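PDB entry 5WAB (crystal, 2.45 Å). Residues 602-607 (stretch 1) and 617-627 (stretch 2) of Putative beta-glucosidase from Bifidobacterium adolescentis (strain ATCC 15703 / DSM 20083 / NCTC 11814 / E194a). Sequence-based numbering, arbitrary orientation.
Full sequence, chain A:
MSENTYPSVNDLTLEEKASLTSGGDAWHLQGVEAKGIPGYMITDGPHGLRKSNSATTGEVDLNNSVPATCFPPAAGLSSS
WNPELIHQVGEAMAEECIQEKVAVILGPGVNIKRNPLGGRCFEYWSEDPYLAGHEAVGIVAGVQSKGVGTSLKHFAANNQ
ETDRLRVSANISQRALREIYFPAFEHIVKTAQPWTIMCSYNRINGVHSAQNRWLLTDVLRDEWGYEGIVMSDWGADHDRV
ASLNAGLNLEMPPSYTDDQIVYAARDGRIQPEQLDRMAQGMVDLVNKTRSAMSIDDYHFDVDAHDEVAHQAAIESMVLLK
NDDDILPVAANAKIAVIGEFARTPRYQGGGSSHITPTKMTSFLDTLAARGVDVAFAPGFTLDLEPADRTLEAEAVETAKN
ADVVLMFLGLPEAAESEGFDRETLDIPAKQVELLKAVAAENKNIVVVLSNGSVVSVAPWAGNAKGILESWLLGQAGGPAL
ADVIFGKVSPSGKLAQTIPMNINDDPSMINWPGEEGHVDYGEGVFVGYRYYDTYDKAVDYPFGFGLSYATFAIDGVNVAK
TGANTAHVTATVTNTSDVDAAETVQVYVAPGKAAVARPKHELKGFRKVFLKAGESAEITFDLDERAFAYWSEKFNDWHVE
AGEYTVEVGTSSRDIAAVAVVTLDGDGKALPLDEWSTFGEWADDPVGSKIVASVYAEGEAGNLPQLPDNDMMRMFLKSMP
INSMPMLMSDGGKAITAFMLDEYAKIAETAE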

# COMPACT_ATOMS: atom_id res chain seq x y z
N LEU A 602 11.64 -0.06 -9.89
CA LEU A 602 10.42 0.02 -10.69
C LEU A 602 10.09 1.47 -11.02
O LEU A 602 9.99 2.31 -10.12
CB LEU A 602 9.26 -0.62 -9.94
CG LEU A 602 7.94 -0.57 -10.72
CD1 LEU A 602 7.93 -1.65 -11.79
CD2 LEU A 602 6.76 -0.69 -9.80
N LYS A 603 9.90 1.77 -12.31
CA LYS A 603 9.61 3.12 -12.76
C LYS A 603 8.39 3.20 -13.69
O LYS A 603 8.17 4.25 -14.30
CB LYS A 603 10.82 3.75 -13.45
CG LYS A 603 11.99 4.03 -12.50
CD LYS A 603 11.59 5.00 -11.39
CE LYS A 603 12.77 5.32 -10.49
NZ LYS A 603 12.42 6.32 -9.44
N GLY A 604 7.61 2.13 -13.80
CA GLY A 604 6.39 2.17 -14.59
C GLY A 604 5.74 0.81 -14.73
O GLY A 604 6.42 -0.22 -14.64
N PHE A 605 4.42 0.79 -14.92
CA PHE A 605 3.71 -0.47 -15.12
C PHE A 605 2.38 -0.20 -15.81
O PHE A 605 1.85 0.91 -15.76
CB PHE A 605 3.51 -1.23 -13.80
CG PHE A 605 2.69 -0.50 -12.78
CD1 PHE A 605 1.31 -0.62 -12.75
CD2 PHE A 605 3.30 0.30 -11.81
CE1 PHE A 605 0.56 0.05 -11.80
CE2 PHE A 605 2.55 0.96 -10.86
CZ PHE A 605 1.18 0.84 -10.86
N ARG A 606 1.88 -1.24 -16.47
CA ARG A 606 0.60 -1.18 -17.18
C ARG A 606 -0.03 -2.56 -17.17
O ARG A 606 0.59 -3.53 -17.60
CB ARG A 606 0.79 -0.69 -18.61
CG ARG A 606 -0.54 -0.49 -19.30
CD ARG A 606 -1.47 0.47 -18.52
NE ARG A 606 -2.70 0.73 -19.27
CZ ARG A 606 -3.76 1.36 -18.77
NH1 ARG A 606 -3.75 1.80 -17.52
NH2 ARG A 606 -4.85 1.55 -19.52
N LYS A 607 -1.26 -2.65 -16.68
CA LYS A 607 -2.03 -3.89 -16.72
C LYS A 607 -2.95 -3.86 -17.94
O LYS A 607 -3.62 -2.85 -18.18
CB LYS A 607 -2.85 -4.09 -15.44
CG LYS A 607 -3.48 -5.49 -15.32
CD LYS A 607 -4.10 -5.69 -13.95
CE LYS A 607 -4.40 -7.15 -13.67
NZ LYS A 607 -4.82 -7.32 -12.25
N GLU A 617 -0.42 -2.63 -27.89
CA GLU A 617 0.76 -1.79 -27.85
C GLU A 617 0.65 -0.83 -26.68
O GLU A 617 -0.33 -0.08 -26.57
CB GLU A 617 0.94 -1.00 -29.15
CG GLU A 617 2.25 -0.29 -29.20
CD GLU A 617 3.32 -1.27 -29.57
OE1 GLU A 617 2.96 -2.41 -29.83
OE2 GLU A 617 4.50 -0.92 -29.64
N ILE A 618 1.66 -0.85 -25.80
CA ILE A 618 1.63 -0.04 -24.60
C ILE A 618 2.90 0.80 -24.56
O ILE A 618 3.95 0.39 -25.04
CB ILE A 618 1.51 -0.88 -23.32
CG1 ILE A 618 2.50 -2.03 -23.33
CG2 ILE A 618 0.10 -1.44 -23.19
CD1 ILE A 618 2.54 -2.79 -22.03
N THR A 619 2.79 1.99 -23.97
CA THR A 619 3.90 2.92 -23.89
C THR A 619 4.13 3.35 -22.45
O THR A 619 3.21 3.38 -21.63
CB THR A 619 3.70 4.17 -24.77
OG1 THR A 619 2.52 4.85 -24.35
CG2 THR A 619 3.57 3.78 -26.24
N PHE A 620 5.38 3.72 -22.15
CA PHE A 620 5.77 4.21 -20.84
C PHE A 620 6.58 5.48 -21.02
O PHE A 620 7.52 5.51 -21.82
CB PHE A 620 6.61 3.17 -20.08
CG PHE A 620 5.95 1.82 -19.92
CD1 PHE A 620 5.20 1.53 -18.79
CD2 PHE A 620 6.10 0.84 -20.89
CE1 PHE A 620 4.61 0.29 -18.64
CE2 PHE A 620 5.51 -0.40 -20.74
CZ PHE A 620 4.76 -0.68 -19.61
N ASP A 621 6.20 6.54 -20.30
CA ASP A 621 7.01 7.74 -20.20
C ASP A 621 7.96 7.61 -19.02
O ASP A 621 7.54 7.23 -17.92
CB ASP A 621 6.12 8.98 -20.04
CG ASP A 621 5.53 9.46 -21.35
OD1 ASP A 621 6.13 9.21 -22.41
OD2 ASP A 621 4.45 10.10 -21.31
N LEU A 622 9.23 7.93 -19.24
CA LEU A 622 10.25 7.91 -18.19
C LEU A 622 10.78 9.33 -18.04
O LEU A 622 11.64 9.75 -18.82
CB LEU A 622 11.36 6.92 -18.52
CG LEU A 622 10.99 5.44 -18.55
CD1 LEU A 622 12.18 4.56 -18.94
CD2 LEU A 622 10.42 5.02 -17.20
N ASP A 623 10.27 10.06 -17.06
CA ASP A 623 10.72 11.43 -16.86
C ASP A 623 12.10 11.45 -16.21
O ASP A 623 12.72 10.40 -15.97
CB ASP A 623 9.71 12.22 -16.03
CG ASP A 623 9.46 11.60 -14.65
OD1 ASP A 623 10.24 10.73 -14.21
OD2 ASP A 623 8.47 11.99 -14.00
N GLU A 624 12.59 12.65 -15.90
CA GLU A 624 13.91 12.76 -15.29
C GLU A 624 13.97 12.06 -13.94
O GLU A 624 15.03 11.54 -13.56
CB GLU A 624 14.30 14.23 -15.16
CG GLU A 624 14.43 14.94 -16.49
CD GLU A 624 14.91 16.38 -16.33
OE1 GLU A 624 15.01 16.85 -15.18
OE2 GLU A 624 15.17 17.03 -17.36
N ARG A 625 12.87 12.04 -13.19
CA ARG A 625 12.84 11.36 -11.90
C ARG A 625 12.97 9.84 -12.03
O ARG A 625 13.31 9.17 -11.05
CB ARG A 625 11.57 11.71 -11.14
CG ARG A 625 11.61 13.09 -10.47
CD ARG A 625 12.50 13.08 -9.23
NE ARG A 625 12.01 12.13 -8.23
CZ ARG A 625 11.10 12.42 -7.30
NH1 ARG A 625 10.58 13.65 -7.24
NH2 ARG A 625 10.71 11.49 -6.44
N ALA A 626 12.72 9.27 -13.21
CA ALA A 626 12.95 7.84 -13.40
C ALA A 626 14.42 7.49 -13.40
O ALA A 626 14.77 6.31 -13.27
CB ALA A 626 12.31 7.36 -14.70
N PHE A 627 15.30 8.48 -13.56
CA PHE A 627 16.74 8.27 -13.63
C PHE A 627 17.51 9.02 -12.55
O PHE A 627 18.74 9.02 -12.58
CB PHE A 627 17.28 8.69 -15.01
CG PHE A 627 16.58 8.01 -16.16
CD1 PHE A 627 16.97 6.75 -16.57
CD2 PHE A 627 15.55 8.65 -16.83
CE1 PHE A 627 16.34 6.13 -17.62
CE2 PHE A 627 14.92 8.03 -17.89
CZ PHE A 627 15.31 6.77 -18.29
O HOH W 1 6.64 5.05 -17.13

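Two strands run nearly antiparallel here, with 155° between their N-to-C directions, yet no direct backbone hydrogen bond joins them. Their axes approach to 7.5 Å at closest, and the paired CA atoms of Gly 604 and Phe 620 lie 6.6 Å apart, those of Arg 606 and Ile 618 7.6 Å apart. These separations exceed the roughly 5 Å typical of neighbouring strands in a sheet, so side chains and one water molecule fill the gap.

The water is the polar link between the two backbones. It donates to Asp 621 O over 2.5 Å, a short distance, and to Lys 603 O over 3.3 Å, a weak bond. Because both partners are carbonyl oxygens, neither could donate to the other; a water with two protons to give can satisfy both.

Phe 620 occupies the middle of the interface. Its CA-to-CB bond points toward the other strand, and with chi1 at -56° (m) the ring meets the backbone of Gly 604, Phe 605 and Arg 606. The closest of these approaches is Phe 620 CE1 to Phe 605 C, 3.6 Å; Phe 620 CE1 also lies 3.8 Å from Arg 606 N. Both backbone atoms sit at the ring edge, near its plane, so this is edge packing against the chain. The absence of a side chain at Gly 604 matters to the fit: an ideally placed CB on Gly 604 would point toward the other strand and come within 3.4 Å of Phe 620 CD1, a tight approach. The side chain of Phe 605 takes no comparable part, since its CA-to-CB bond points away and the residue's contact is made through its backbone.

Beyond the ring, Arg 606 contributes mainly the aliphatic base of its side chain. Arg 606 CB lies 3.9 Å from Phe 620 CE1, and Arg 606 CG lies 4.1 Å from Ile 618 CG2, both van der Waals distances. The CA-to-CB bond points toward the partner strand, but the end of the side chain leads away, and its NH1 is hydrogen-bonded elsewhere in the structure.

Lys 603 has the largest area covered by the opposing stretch, 83 Å². Its CB lies 4.0 Å from Leu 622 CD2, and its CG lies 4.0 Å from Ala 626 CB. The bends at chi1 and chi2 (both m) are followed by an extended end (chi3 and chi4 both t), which brings Lys 603 NZ to 3.4 Å from Arg 625 O. That hydrogen bond is weak; the same side chain also packs through its aliphatic atoms, with Lys 603 CB and CG at the distances given above.

The turn that receives this lysine is held by its own bonds. Ala 626 N donates to Asp 623 O at 3.0 Å and weakly to Asp 623 OD1, also at 3.0 Å, where the N-H...acceptor angle is 127°. Phe 627 N donates to Glu 624 O at 3.1 Å.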